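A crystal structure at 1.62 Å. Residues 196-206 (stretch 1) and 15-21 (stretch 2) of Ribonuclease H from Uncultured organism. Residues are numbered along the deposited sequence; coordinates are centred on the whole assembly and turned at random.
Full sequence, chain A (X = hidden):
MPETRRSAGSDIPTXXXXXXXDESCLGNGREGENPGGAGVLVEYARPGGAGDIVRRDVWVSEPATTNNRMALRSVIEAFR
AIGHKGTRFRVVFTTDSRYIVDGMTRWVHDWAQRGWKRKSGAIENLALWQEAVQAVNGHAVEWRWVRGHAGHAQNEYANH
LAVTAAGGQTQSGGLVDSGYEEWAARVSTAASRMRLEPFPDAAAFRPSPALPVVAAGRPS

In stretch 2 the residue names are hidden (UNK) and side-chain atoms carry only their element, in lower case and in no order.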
# COMPACT_ATOMS: atom_id res chain seq x y z
N LEU A 196 10.86 9.43 -11.98
CA LEU A 196 11.12 8.38 -11.05
C LEU A 196 11.54 8.92 -9.68
O LEU A 196 12.27 9.84 -9.62
CB LEU A 196 12.24 7.52 -11.58
CG LEU A 196 12.61 6.31 -10.80
CD1 LEU A 196 11.69 5.20 -11.08
CD2 LEU A 196 13.99 5.94 -11.13
N GLU A 197 11.04 8.34 -8.60
CA GLU A 197 11.47 8.75 -7.28
C GLU A 197 12.69 7.94 -6.85
O GLU A 197 12.66 6.78 -6.82
CB GLU A 197 10.34 8.59 -6.30
CG GLU A 197 10.68 8.93 -4.89
CD GLU A 197 9.52 9.49 -4.03
OE1 GLU A 197 8.33 9.26 -4.27
OE2 GLU A 197 9.89 10.17 -3.05
N PRO A 198 13.75 8.62 -6.51
CA PRO A 198 14.94 7.93 -6.03
C PRO A 198 14.67 7.24 -4.72
O PRO A 198 13.81 7.64 -4.00
CB PRO A 198 15.94 9.07 -5.80
CG PRO A 198 15.37 10.22 -6.42
CD PRO A 198 13.92 10.06 -6.47
N PHE A 199 15.42 6.19 -4.44
CA PHE A 199 15.25 5.45 -3.21
C PHE A 199 15.59 6.34 -2.01
O PHE A 199 16.46 7.11 -2.03
CB PHE A 199 16.14 4.22 -3.21
CG PHE A 199 15.83 3.23 -2.12
CD1 PHE A 199 14.87 2.27 -2.30
CD2 PHE A 199 16.47 3.27 -0.92
CE1 PHE A 199 14.60 1.43 -1.32
CE2 PHE A 199 16.16 2.39 0.03
CZ PHE A 199 15.24 1.49 -0.16
N PRO A 200 14.86 6.18 -0.94
CA PRO A 200 15.07 7.06 0.19
C PRO A 200 16.35 6.87 0.95
O PRO A 200 16.88 5.82 1.00
CB PRO A 200 13.87 6.75 1.08
CG PRO A 200 13.45 5.46 0.73
CD PRO A 200 13.71 5.32 -0.73
N ASP A 201 16.83 7.97 1.51
CA ASP A 201 17.92 8.02 2.45
C ASP A 201 17.41 7.60 3.80
O ASP A 201 16.38 7.97 4.18
CB ASP A 201 18.33 9.46 2.67
CG ASP A 201 19.07 10.04 1.57
OD1 ASP A 201 19.22 9.39 0.54
OD2 ASP A 201 19.54 11.17 1.75
N ALA A 202 18.20 6.91 4.58
CA ALA A 202 17.76 6.56 5.90
C ALA A 202 17.59 7.81 6.74
O ALA A 202 16.99 7.76 7.79
CB ALA A 202 18.65 5.60 6.53
N ALA A 203 18.12 8.91 6.27
CA ALA A 203 17.78 10.29 6.63
C ALA A 203 16.43 10.93 6.25
O ALA A 203 15.94 11.78 6.91
CB ALA A 203 18.88 11.19 6.24
N ALA A 204 15.93 10.56 5.11
CA ALA A 204 14.66 10.99 4.64
C ALA A 204 13.64 10.31 5.54
O ALA A 204 12.47 10.57 5.37
CB ALA A 204 14.46 10.53 3.23
N PHE A 205 14.07 9.42 6.46
CA PHE A 205 13.10 8.53 7.08
C PHE A 205 12.50 9.12 8.32
O PHE A 205 13.17 9.31 9.28
CB PHE A 205 13.64 7.13 7.37
CG PHE A 205 12.58 6.14 7.82
CD1 PHE A 205 11.54 5.84 7.04
CD2 PHE A 205 12.64 5.54 9.04
CE1 PHE A 205 10.60 4.97 7.48
CE2 PHE A 205 11.72 4.67 9.45
CZ PHE A 205 10.69 4.40 8.67
N ARG A 206 11.22 9.40 8.24
CA ARG A 206 10.50 10.02 9.32
C ARG A 206 9.23 9.23 9.65
O ARG A 206 8.20 9.56 9.18
CB ARG A 206 10.13 11.45 8.93
CG ARG A 206 11.32 12.43 8.95
CD ARG A 206 12.20 12.17 10.16
NE ARG A 206 13.28 13.15 10.33
CZ ARG A 206 14.57 12.88 10.15
NH1 ARG A 206 14.96 11.67 9.78
NH2 ARG A 206 15.48 13.83 10.33
N UNK A 15 15.63 -3.87 7.92
CA UNK A 15 15.70 -3.43 6.54
C UNK A 15 14.89 -2.17 6.30
O UNK A 15 14.02 -1.90 7.01
c UNK A 15 14.85 -5.08 8.04
c UNK A 15 15.09 -4.61 5.76
c UNK A 15 14.97 -5.68 6.68
N UNK A 16 15.22 -1.44 5.25
CA UNK A 16 14.44 -0.30 4.79
C UNK A 16 13.96 -0.56 3.37
O UNK A 16 14.73 -0.89 2.54
c UNK A 16 14.72 2.21 4.13
c UNK A 16 15.30 0.94 4.75
c UNK A 16 13.58 2.74 4.92
c UNK A 16 15.78 3.29 4.06
N UNK A 17 12.67 -0.41 3.14
CA UNK A 17 12.11 -0.51 1.82
C UNK A 17 11.21 0.66 1.49
O UNK A 17 10.74 1.31 2.37
c UNK A 17 10.19 -1.87 2.61
c UNK A 17 11.28 -1.77 1.64
c UNK A 17 12.12 -3.02 1.68
N UNK A 18 11.01 0.90 0.21
CA UNK A 18 10.07 1.88 -0.23
C UNK A 18 8.98 1.19 -0.99
O UNK A 18 9.25 0.47 -1.87
c UNK A 18 10.73 2.93 -1.10
N UNK A 19 7.75 1.44 -0.58
CA UNK A 19 6.59 0.78 -1.10
C UNK A 19 5.69 1.78 -1.80
O UNK A 19 5.54 2.84 -1.32
c UNK A 19 4.52 -0.32 -0.39
c UNK A 19 6.66 -0.97 0.62
c UNK A 19 5.84 0.15 0.05
N UNK A 20 5.19 1.41 -2.97
CA UNK A 20 4.34 2.27 -3.75
C UNK A 20 3.09 1.50 -4.06
O UNK A 20 3.16 0.52 -4.70
c UNK A 20 8.56 4.84 -4.32
c UNK A 20 7.49 2.82 -4.71
c UNK A 20 6.29 3.47 -4.82
c UNK A 20 6.27 4.80 -4.69
c UNK A 20 5.02 2.71 -5.06
c UNK A 20 8.61 3.50 -4.47
o UNK A 20 9.66 5.60 -4.07
c UNK A 20 7.40 5.49 -4.44
N UNK A 21 1.95 2.00 -3.61
CA UNK A 21 0.71 1.27 -3.68
C UNK A 21 -0.38 2.05 -4.40
O UNK A 21 -0.34 3.22 -4.40
c UNK A 21 0.26 0.94 -2.31
O HOH W 1 12.11 4.95 -4.45

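Position 15 has three side-chain carbons. They close a ring onto the backbone N, so the side chain and the main chain form one five-membered ring. Nothing here comes within reach of stretch 1. A ring of this kind identifies Pro15. It lies just before the strand begins.

Position 16 carries four carbons, forked at the second. There is no nitrogen, oxygen or sulfur. CA-to-CB points toward stretch 1. The tips of the fork approach the rings of Phe199 and Phe205 and the side chain of Ala202. Four carbons branched at the second make this Leu16. Its chi1 is t and its chi2 is p. Leu16 CD2 lies 4.1 Å from Phe199 CE2 and 4.4 Å from Ala202 CB. The other methyl, Leu16 CD1, lies 4.3 Å from Phe205 CD1. The two methyls thus meet different neighbours. Leu16 has more of its surface covered by stretch 1 than any other residue of stretch 2.

Position 17 has three carbons, one carrying the other two. CA-to-CB points away from stretch 1. Contact comes through the main chain, where Phe199 CZ is 4.2 Å from the CA of position 17. A fork at the first side-chain carbon gives Val17, with chi1 in m.

Position 18 shows a single carbon. It points toward stretch 1 and touches Pro200 and Phe199. One carbon means Ala18. Its CB is 3.8 Å from Pro200 CD and 4.2 Å from Phe199 CE1. Phe199 CE1 is also 3.9 Å from Ala18 N.

Position 19 again has one carbon carrying two more. It is buried but out of reach of stretch 1. The fork identifies Val19, here with chi1 in t.

Position 20 has one carbon, then a ring of six carbons bearing one oxygen. It points toward stretch 1, and its oxygen is 3.6 Å from Glu197 CG. A six-membered ring with a hydroxyl is Tyr20. Tyr20 OH is 2.6 Å from water 1, within hydrogen-bonding geometry. Water 1 also donates a hydrogen bond to Glu197 O, at 3.0 Å from that atom.

Position 21 has one carbon and is too far away to touch stretch 1. This is Ala21.

The contact follows the alternation of the strand. Leu16, Ala18 and Tyr20 point toward stretch 1, while Val17 points away. No direct hydrogen bond joins the stretches. Most of the contact is apolar packing. The CA-to-CB bond of Phe199 points sideways to stretch 2, but the end of its side chain comes nearer. Its edge meets Leu16 O, with Phe199 CZ 3.6 Å from that atom. The polar link is at Tyr20, where water 1 bridges to the backbone of Glu197. Stretch 1 holds its own turn, a type I beta turn from Asp201 to Ala204, closed by Ala204 N donating to Asp201 O at 2.8 Å. Ala202, within this turn, and Phe205, just after it, both reach Leu16.

Stretch 2 (15-21) PLVAVYA
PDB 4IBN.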